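Local coordinates for COPII coat assembly protein SEC16 (PDB 3MZK) that helps start assembly of the COPII coat on the endoplasmic reticulum for vesicle formation and cargo selection, and also takes part in autophagy, at residues K191-S195 and Q225-N230; Y179-L183 and V197-Y201. All blocks are in the same frame, centred on the assembly; numbering follows the deposited sequence.

Contact 1: K191-S195 and Q225-N230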
ATOM      1  N   LYS B 191       2.281  -9.773  12.925  1.00 85.87           N
ATOM      2  CA  LYS B 191       2.821 -11.041  12.448  1.00 76.78           C
ATOM      3  C   LYS B 191       3.618 -11.781  13.517  1.00 82.11           C
ATOM      4  O   LYS B 191       3.690 -13.010  13.505  1.00 76.03           O
ATOM      5  CB  LYS B 191       3.709 -10.802  11.226  1.00 77.88           C
ATOM      6  CG  LYS B 191       4.945  -9.977  11.530  1.00 80.21           C
ATOM      7  CD  LYS B 191       5.920  -9.944  10.366  1.00 76.34           C
ATOM      8  CE  LYS B 191       7.230  -9.301  10.795  1.00 90.54           C
ATOM      9  NZ  LYS B 191       8.222  -9.254   9.689  1.00112.37           N
ATOM     10  N   ASP B 192       4.209 -11.027  14.439  1.00 95.03           N
ATOM     11  CA  ASP B 192       5.107 -11.587  15.446  1.00108.37           C
ATOM     12  C   ASP B 192       4.444 -12.654  16.309  1.00102.32           C
ATOM     13  O   ASP B 192       4.842 -13.817  16.289  1.00102.79           O
ATOM     14  CB  ASP B 192       5.671 -10.478  16.338  1.00131.09           C
ATOM     15  CG  ASP B 192       6.505  -9.473  15.563  1.00150.80           C
ATOM     16  OD1 ASP B 192       6.171  -9.189  14.394  1.00155.86           O
ATOM     17  OD2 ASP B 192       7.498  -8.964  16.126  1.00158.49           O
ATOM     18  N   ARG B 193       3.436 -12.254  17.075  1.00 94.61           N
ATOM     19  CA  ARG B 193       2.756 -13.192  17.958  1.00 83.80           C
ATOM     20  C   ARG B 193       1.902 -14.183  17.179  1.00 78.81           C
ATOM     21  O   ARG B 193       1.679 -15.307  17.626  1.00 78.91           O
ATOM     22  CB  ARG B 193       1.937 -12.452  19.015  1.00 79.54           C
ATOM     23  CG  ARG B 193       2.804 -11.705  20.008  1.00 74.08           C
ATOM     24  CD  ARG B 193       2.061 -11.407  21.286  1.00 78.46           C
ATOM     25  NE  ARG B 193       2.858 -10.586  22.187  1.00 99.52           N
ATOM     26  CZ  ARG B 193       3.045  -9.280  22.030  1.00126.99           C
ATOM     27  NH1 ARG B 193       2.497  -8.650  20.999  1.00134.37           N
ATOM     28  NH2 ARG B 193       3.786  -8.605  22.898  1.00136.41           N
ATOM     29  N   TRP B 194       1.432 -13.763  16.010  1.00 74.65           N
ATOM     30  CA  TRP B 194       0.748 -14.669  15.096  1.00 70.64           C
ATOM     31  C   TRP B 194       1.604 -15.912  14.879  1.00 71.97           C
ATOM     32  O   TRP B 194       1.133 -17.041  15.009  1.00 65.78           O
ATOM     33  CB  TRP B 194       0.484 -13.974  13.759  1.00 73.60           C
ATOM     34  CG  TRP B 194      -0.010 -14.895  12.686  1.00 79.74           C
ATOM     35  CD1 TRP B 194       0.747 -15.558  11.760  1.00 85.50           C
ATOM     36  CD2 TRP B 194      -1.370 -15.255  12.423  1.00 83.61           C
ATOM     37  NE1 TRP B 194      -0.060 -16.309  10.939  1.00 82.18           N
ATOM     38  CE2 TRP B 194      -1.365 -16.139  11.325  1.00 88.43           C
ATOM     39  CE3 TRP B 194      -2.592 -14.918  13.011  1.00 90.26           C
ATOM     40  CZ2 TRP B 194      -2.532 -16.687  10.802  1.00 92.69           C
ATOM     41  CZ3 TRP B 194      -3.751 -15.465  12.491  1.00103.43           C
ATOM     42  CH2 TRP B 194      -3.711 -16.340  11.399  1.00101.41           C
ATOM     43  N   SER B 195       2.872 -15.690  14.555  1.00 69.86           N
ATOM     44  CA  SER B 195       3.815 -16.776  14.327  1.00 71.65           C
ATOM     45  C   SER B 195       3.983 -17.660  15.562  1.00 70.55           C
ATOM     46  O   SER B 195       3.990 -18.885  15.460  1.00 68.10           O
ATOM     47  CB  SER B 195       5.169 -16.211  13.895  1.00 75.14           C
ATOM     48  OG  SER B 195       6.153 -17.227  13.831  1.00 87.65           O
ATOM     49  N   GLN B 225       4.548 -19.300   7.623  1.00 59.13           N
ATOM     50  CA  GLN B 225       5.387 -18.157   7.967  1.00 62.79           C
ATOM     51  C   GLN B 225       5.624 -17.275   6.753  1.00 65.91           C
ATOM     52  O   GLN B 225       5.566 -16.051   6.844  1.00 70.97           O
ATOM     53  CB  GLN B 225       6.731 -18.612   8.534  1.00 68.67           C
ATOM     54  CG  GLN B 225       6.646 -19.245   9.903  1.00 81.31           C
ATOM     55  CD  GLN B 225       5.925 -18.363  10.895  1.00 91.80           C
ATOM     56  OE1 GLN B 225       5.964 -17.138  10.797  1.00 92.25           O
ATOM     57  NE2 GLN B 225       5.250 -18.983  11.854  1.00105.85           N
ATOM     58  N   VAL B 226       5.888 -17.906   5.615  1.00 58.54           N
ATOM     59  CA  VAL B 226       6.229 -17.181   4.398  1.00 59.75           C
ATOM     60  C   VAL B 226       5.112 -16.233   3.975  1.00 68.57           C
ATOM     61  O   VAL B 226       5.363 -15.068   3.662  1.00 78.26           O
ATOM     62  CB  VAL B 226       6.557 -18.148   3.235  1.00 60.62           C
ATOM     63  CG1 VAL B 226       6.660 -17.392   1.915  1.00 49.98           C
ATOM     64  CG2 VAL B 226       7.838 -18.925   3.530  1.00 42.81           C
ATOM     65  N   PHE B 227       3.880 -16.727   3.978  1.00 57.97           N
ATOM     66  CA  PHE B 227       2.759 -15.930   3.500  1.00 51.29           C
ATOM     67  C   PHE B 227       2.202 -15.010   4.581  1.00 63.41           C
ATOM     68  O   PHE B 227       1.058 -14.575   4.518  1.00 74.37           O
ATOM     69  CB  PHE B 227       1.675 -16.834   2.925  1.00 48.97           C
ATOM     70  CG  PHE B 227       2.096 -17.565   1.686  1.00 44.18           C
ATOM     71  CD1 PHE B 227       2.026 -16.949   0.446  1.00 43.37           C
ATOM     72  CD2 PHE B 227       2.565 -18.864   1.759  1.00 45.79           C
ATOM     73  CE1 PHE B 227       2.411 -17.617  -0.699  1.00 50.31           C
ATOM     74  CE2 PHE B 227       2.954 -19.541   0.615  1.00 50.69           C
ATOM     75  CZ  PHE B 227       2.879 -18.915  -0.615  1.00 50.56           C
ATOM     76  N   VAL B 228       3.030 -14.711   5.571  1.00 68.24           N
ATOM     77  CA  VAL B 228       2.660 -13.783   6.630  1.00 70.54           C
ATOM     78  C   VAL B 228       3.720 -12.693   6.753  1.00 80.86           C
ATOM     79  O   VAL B 228       3.470 -11.621   7.308  1.00 84.64           O
ATOM     80  CB  VAL B 228       2.468 -14.522   7.969  1.00 70.41           C
ATOM     81  CG1 VAL B 228       2.694 -13.592   9.143  1.00 75.20           C
ATOM     82  CG2 VAL B 228       1.080 -15.141   8.027  1.00 68.97           C
ATOM     83  N   GLY B 229       4.904 -12.971   6.212  1.00 82.69           N
ATOM     84  CA  GLY B 229       5.996 -12.017   6.215  1.00 78.46           C
ATOM     85  C   GLY B 229       7.089 -12.381   7.198  1.00 81.13           C
ATOM     86  O   GLY B 229       7.994 -11.588   7.461  1.00 96.82           O
ATOM     87  N   ASN B 230       7.009 -13.589   7.743  1.00 62.24           N
ATOM     88  CA  ASN B 230       7.977 -14.043   8.729  1.00 69.71           C
ATOM     89  C   ASN B 230       8.992 -15.022   8.159  1.00 71.82           C
ATOM     90  O   ASN B 230       9.556 -15.832   8.893  1.00 60.31           O
ATOM     91  CB  ASN B 230       7.269 -14.677   9.924  1.00 72.96           C
ATOM     92  CG  ASN B 230       6.639 -13.655  10.838  1.00 87.99           C
ATOM     93  OD1 ASN B 230       7.204 -12.586  11.078  1.00 96.95           O
ATOM     94  ND2 ASN B 230       5.461 -13.976  11.360  1.00 86.77           N
TER
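The Schellman motif that ends helix 214-226 brings Val-228, Gly-229 and Asn-230 against Lys-191, Trp-194 and Ser-195 in the first turn of helix 191-203. Two backbone bonds define it: Asn-230 N to Gln-225 O at 3.0 Å, and a weaker one from Gly-229 N to Val-226 O. Gly-229 takes positive phi, 107°, where a CB would collide with the carbonyl O of Val-228. The turn delivers Asn-230 to the neighbouring helix, and its ND2 donates to Lys-191 O at 2.9 Å. That oxygen lies in the plane of the Asn-230 amide, but the donor stands well above the Lys-191 carbonyl plane, while Ser-195 N, the helical i+4 donor, reaches the same oxygen from the opposite face, so two bonds grip it. The same ND2 also makes a weak bond to Gln-225 OE1, helping to fix the rotation of the amide. Lys-191 starts with CG between its backbone N and carbonyl carbon (chi1 64°), then runs extended past Asn-230 OD1, and NZ donates to Gly-229 O at 3.2 Å. At the root of this chain, Lys-191 CB meets Val-228 CG1 at 3.6 Å. The other branch of Val-228, CG2, approaches Trp-194 obliquely near the pyrrole nitrogen and CD1, with 3.8 Å to CD1. Further along, the bent Gln-225 chain brings its amide to Ser-195, where OG lies 2.8 Å from NE2 and 3.0 Å from OE1. Met-233 of helix 231-240 also touches Ser-195, and Leu-184 of the second subunit packs on Trp-194. Here a Schellman turn with glycine at C-prime packs the end of helix 214-226 on the start of helix 191-203, the helix before it, in the helical Sec23-binding domain, an ACE1-like fold.

Contact 2: Y179-L183 and V197-Y201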
ATOM      1  N   TYR B 179      -6.372 -22.793  20.062  1.00 63.75           N
ATOM      2  CA  TYR B 179      -5.497 -22.131  19.107  1.00 66.50           C
ATOM      3  C   TYR B 179      -6.256 -21.385  18.017  1.00 68.57           C
ATOM      4  O   TYR B 179      -5.671 -20.605  17.271  1.00 80.21           O
ATOM      5  CB  TYR B 179      -4.508 -23.131  18.506  1.00 60.75           C
ATOM      6  CG  TYR B 179      -3.651 -23.819  19.548  1.00 59.20           C
ATOM      7  CD1 TYR B 179      -2.611 -23.144  20.175  1.00 56.15           C
ATOM      8  CD2 TYR B 179      -3.883 -25.139  19.907  1.00 59.60           C
ATOM      9  CE1 TYR B 179      -1.826 -23.768  21.131  1.00 69.12           C
ATOM     10  CE2 TYR B 179      -3.106 -25.770  20.860  1.00 73.04           C
ATOM     11  CZ  TYR B 179      -2.079 -25.080  21.468  1.00 73.34           C
ATOM     12  OH  TYR B 179      -1.303 -25.706  22.417  1.00 73.71           O
ATOM     13  N   ALA B 180      -7.558 -21.621  17.930  1.00 68.91           N
ATOM     14  CA  ALA B 180      -8.379 -20.920  16.956  1.00 61.01           C
ATOM     15  C   ALA B 180      -8.472 -19.440  17.313  1.00 58.69           C
ATOM     16  O   ALA B 180      -8.050 -18.585  16.541  1.00 59.93           O
ATOM     17  CB  ALA B 180      -9.765 -21.547  16.869  1.00 71.47           C
ATOM     18  N   ILE B 181      -9.020 -19.143  18.489  1.00 60.39           N
ATOM     19  CA  ILE B 181      -9.134 -17.760  18.944  1.00 73.37           C
ATOM     20  C   ILE B 181      -7.760 -17.180  19.178  1.00 67.30           C
ATOM     21  O   ILE B 181      -7.555 -15.977  19.040  1.00 72.12           O
ATOM     22  CB  ILE B 181      -9.922 -17.643  20.262  1.00 84.09           C
ATOM     23  CG1 ILE B 181     -10.387 -19.018  20.720  1.00101.02           C
ATOM     24  CG2 ILE B 181     -11.104 -16.682  20.117  1.00 63.10           C
ATOM     25  CD1 ILE B 181     -11.317 -18.961  21.886  1.00114.25           C
ATOM     26  N   ALA B 182      -6.819 -18.038  19.554  1.00 66.77           N
ATOM     27  CA  ALA B 182      -5.452 -17.590  19.744  1.00 64.88           C
ATOM     28  C   ALA B 182      -4.981 -16.947  18.445  1.00 69.08           C
ATOM     29  O   ALA B 182      -4.447 -15.839  18.448  1.00 68.85           O
ATOM     30  CB  ALA B 182      -4.559 -18.750  20.135  1.00 63.28           C
ATOM     31  N   LEU B 183      -5.211 -17.639  17.331  1.00 62.13           N
ATOM     32  CA  LEU B 183      -4.857 -17.124  16.012  1.00 63.47           C
ATOM     33  C   LEU B 183      -5.592 -15.822  15.710  1.00 63.64           C
ATOM     34  O   LEU B 183      -4.988 -14.841  15.270  1.00 65.73           O
ATOM     35  CB  LEU B 183      -5.132 -18.169  14.920  1.00 40.27           C
ATOM     36  CG  LEU B 183      -4.132 -19.327  14.859  1.00 56.45           C
ATOM     37  CD1 LEU B 183      -4.518 -20.351  13.799  1.00 53.23           C
ATOM     38  CD2 LEU B 183      -2.719 -18.800  14.614  1.00 52.69           C
ATOM     39  N   VAL B 197       1.935 -18.277  17.887  1.00 70.11           N
ATOM     40  CA  VAL B 197       0.753 -19.110  18.046  1.00 67.64           C
ATOM     41  C   VAL B 197       0.836 -20.324  17.128  1.00 70.65           C
ATOM     42  O   VAL B 197       0.471 -21.435  17.519  1.00 74.74           O
ATOM     43  CB  VAL B 197      -0.542 -18.324  17.753  1.00 67.25           C
ATOM     44  CG1 VAL B 197      -1.758 -19.241  17.841  1.00 59.21           C
ATOM     45  CG2 VAL B 197      -0.679 -17.146  18.715  1.00 63.75           C
ATOM     46  N   ILE B 198       1.320 -20.109  15.909  1.00 65.02           N
ATOM     47  CA  ILE B 198       1.449 -21.192  14.942  1.00 66.60           C
ATOM     48  C   ILE B 198       2.355 -22.280  15.494  1.00 73.36           C
ATOM     49  O   ILE B 198       2.041 -23.470  15.417  1.00 61.77           O
ATOM     50  CB  ILE B 198       2.022 -20.696  13.606  1.00 63.17           C
ATOM     51  CG1 ILE B 198       1.176 -19.548  13.054  1.00 73.69           C
ATOM     52  CG2 ILE B 198       2.087 -21.837  12.609  1.00 56.14           C
ATOM     53  CD1 ILE B 198       1.638 -19.036  11.712  1.00 81.85           C
ATOM     54  N   GLN B 199       3.480 -21.861  16.063  1.00 79.79           N
ATOM     55  CA  GLN B 199       4.431 -22.796  16.638  1.00 79.24           C
ATOM     56  C   GLN B 199       3.789 -23.602  17.764  1.00 70.75           C
ATOM     57  O   GLN B 199       3.873 -24.833  17.782  1.00 66.54           O
ATOM     58  CB  GLN B 199       5.663 -22.055  17.156  1.00 96.41           C
ATOM     59  CG  GLN B 199       6.317 -21.159  16.118  1.00113.09           C
ATOM     60  CD  GLN B 199       7.764 -20.843  16.445  1.00119.24           C
ATOM     61  OE1 GLN B 199       8.377 -21.492  17.293  1.00118.70           O
ATOM     62  NE2 GLN B 199       8.318 -19.842  15.772  1.00124.29           N
ATOM     63  N   LYS B 200       3.145 -22.906  18.699  1.00 64.39           N
ATOM     64  CA  LYS B 200       2.547 -23.569  19.856  1.00 64.65           C
ATOM     65  C   LYS B 200       1.490 -24.578  19.419  1.00 76.69           C
ATOM     66  O   LYS B 200       1.388 -25.663  19.979  1.00 84.85           O
ATOM     67  CB  LYS B 200       1.982 -22.547  20.860  1.00 52.31           C
ATOM     68  CG  LYS B 200       3.092 -21.897  21.806  1.00 61.63           C
ATOM     69  CD  LYS B 200       2.551 -20.605  22.535  1.00148.92           C
ATOM     70  CE  LYS B 200       3.686 -19.902  23.362  1.00122.42           C
ATOM     71  NZ  LYS B 200       3.152 -18.592  24.002  1.00 70.21           N
ATOM     72  N   TYR B 201       0.703 -24.223  18.411  1.00 78.63           N
ATOM     73  CA  TYR B 201      -0.328 -25.133  17.916  1.00 82.10           C
ATOM     74  C   TYR B 201       0.282 -26.400  17.309  1.00 84.97           C
ATOM     75  O   TYR B 201      -0.163 -27.512  17.592  1.00 88.01           O
ATOM     76  CB  TYR B 201      -1.249 -24.432  16.906  1.00 72.76           C
ATOM     77  CG  TYR B 201      -2.036 -25.389  16.048  1.00 65.03           C
ATOM     78  CD1 TYR B 201      -3.126 -26.081  16.562  1.00 68.87           C
ATOM     79  CD2 TYR B 201      -1.682 -25.612  14.726  1.00 65.74           C
ATOM     80  CE1 TYR B 201      -3.843 -26.967  15.781  1.00 60.16           C
ATOM     81  CE2 TYR B 201      -2.390 -26.492  13.938  1.00 70.92           C
ATOM     82  CZ  TYR B 201      -3.469 -27.170  14.468  1.00 68.69           C
ATOM     83  OH  TYR B 201      -4.171 -28.051  13.678  1.00 61.11           O
TER
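Tyr-179, with CG anti to its carbonyl carbon (chi1 -58°), lays its ring across the start of the Tyr-201 side chain, while Tyr-201, CG anti to the backbone N (chi1 162°), brings the edge of its own ring toward that face. The two residues sit at facing ends of a helical hairpin: helices 179-187 and 191-203 run nearly antiparallel, their axes 10.1 Å apart in these segments. Tyr-201 CA sits 3.7 Å from the centroid of the Tyr-179 ring, almost straight above its face, a CH-pi contact. Beyond it the two rings form an offset edge-to-face pair, centroids 5.6 Å apart and planes at 66°; the closest ring atoms are Tyr-179 CD2 and Tyr-201 CD1, 3.6 Å apart. Each hydroxyl is bonded away from the pair, Tyr-179 OH to Arg-177 NE and Tyr-201 OH to Asp-178 of the second subunit. Were Tyr-179 an alanine, Tyr-201 CA and CB would probably lose the ring that covers them, a gap would open between the helices, and Arg-177 NE would lack its hydroxyl partner. One helical turn along, Leu-170 of helix 166-175 covers Val-197, which answers Ala-182 and Leu-183 through a single methyl: Val-197 CG1 lies 3.7 Å from Ala-182 CB and 3.4 Å from Leu-183 CD2.

Overall arrangement
Both contacts use helix 191-203, whose first turn faces 225-230 in contact 1 and whose later turns face helix 179-187 in contact 2; their centres are 12 Å apart. Contact 2 is buried, with no hydrogen bond across its segments, aromatic at one end and aliphatic at the other. Contact 1 is only partly buried: a helix end brings backbone carbonyls and amides into play, and Lys-191 lies on the exposed margin. They meet where Trp-194 packs on Leu-183 and the Gln-225 amide on Ile-198, tying three consecutive helices together. Both also touch the second subunit, contact 1 by packing, contact 2 additionally through polar bonds of Tyr-201.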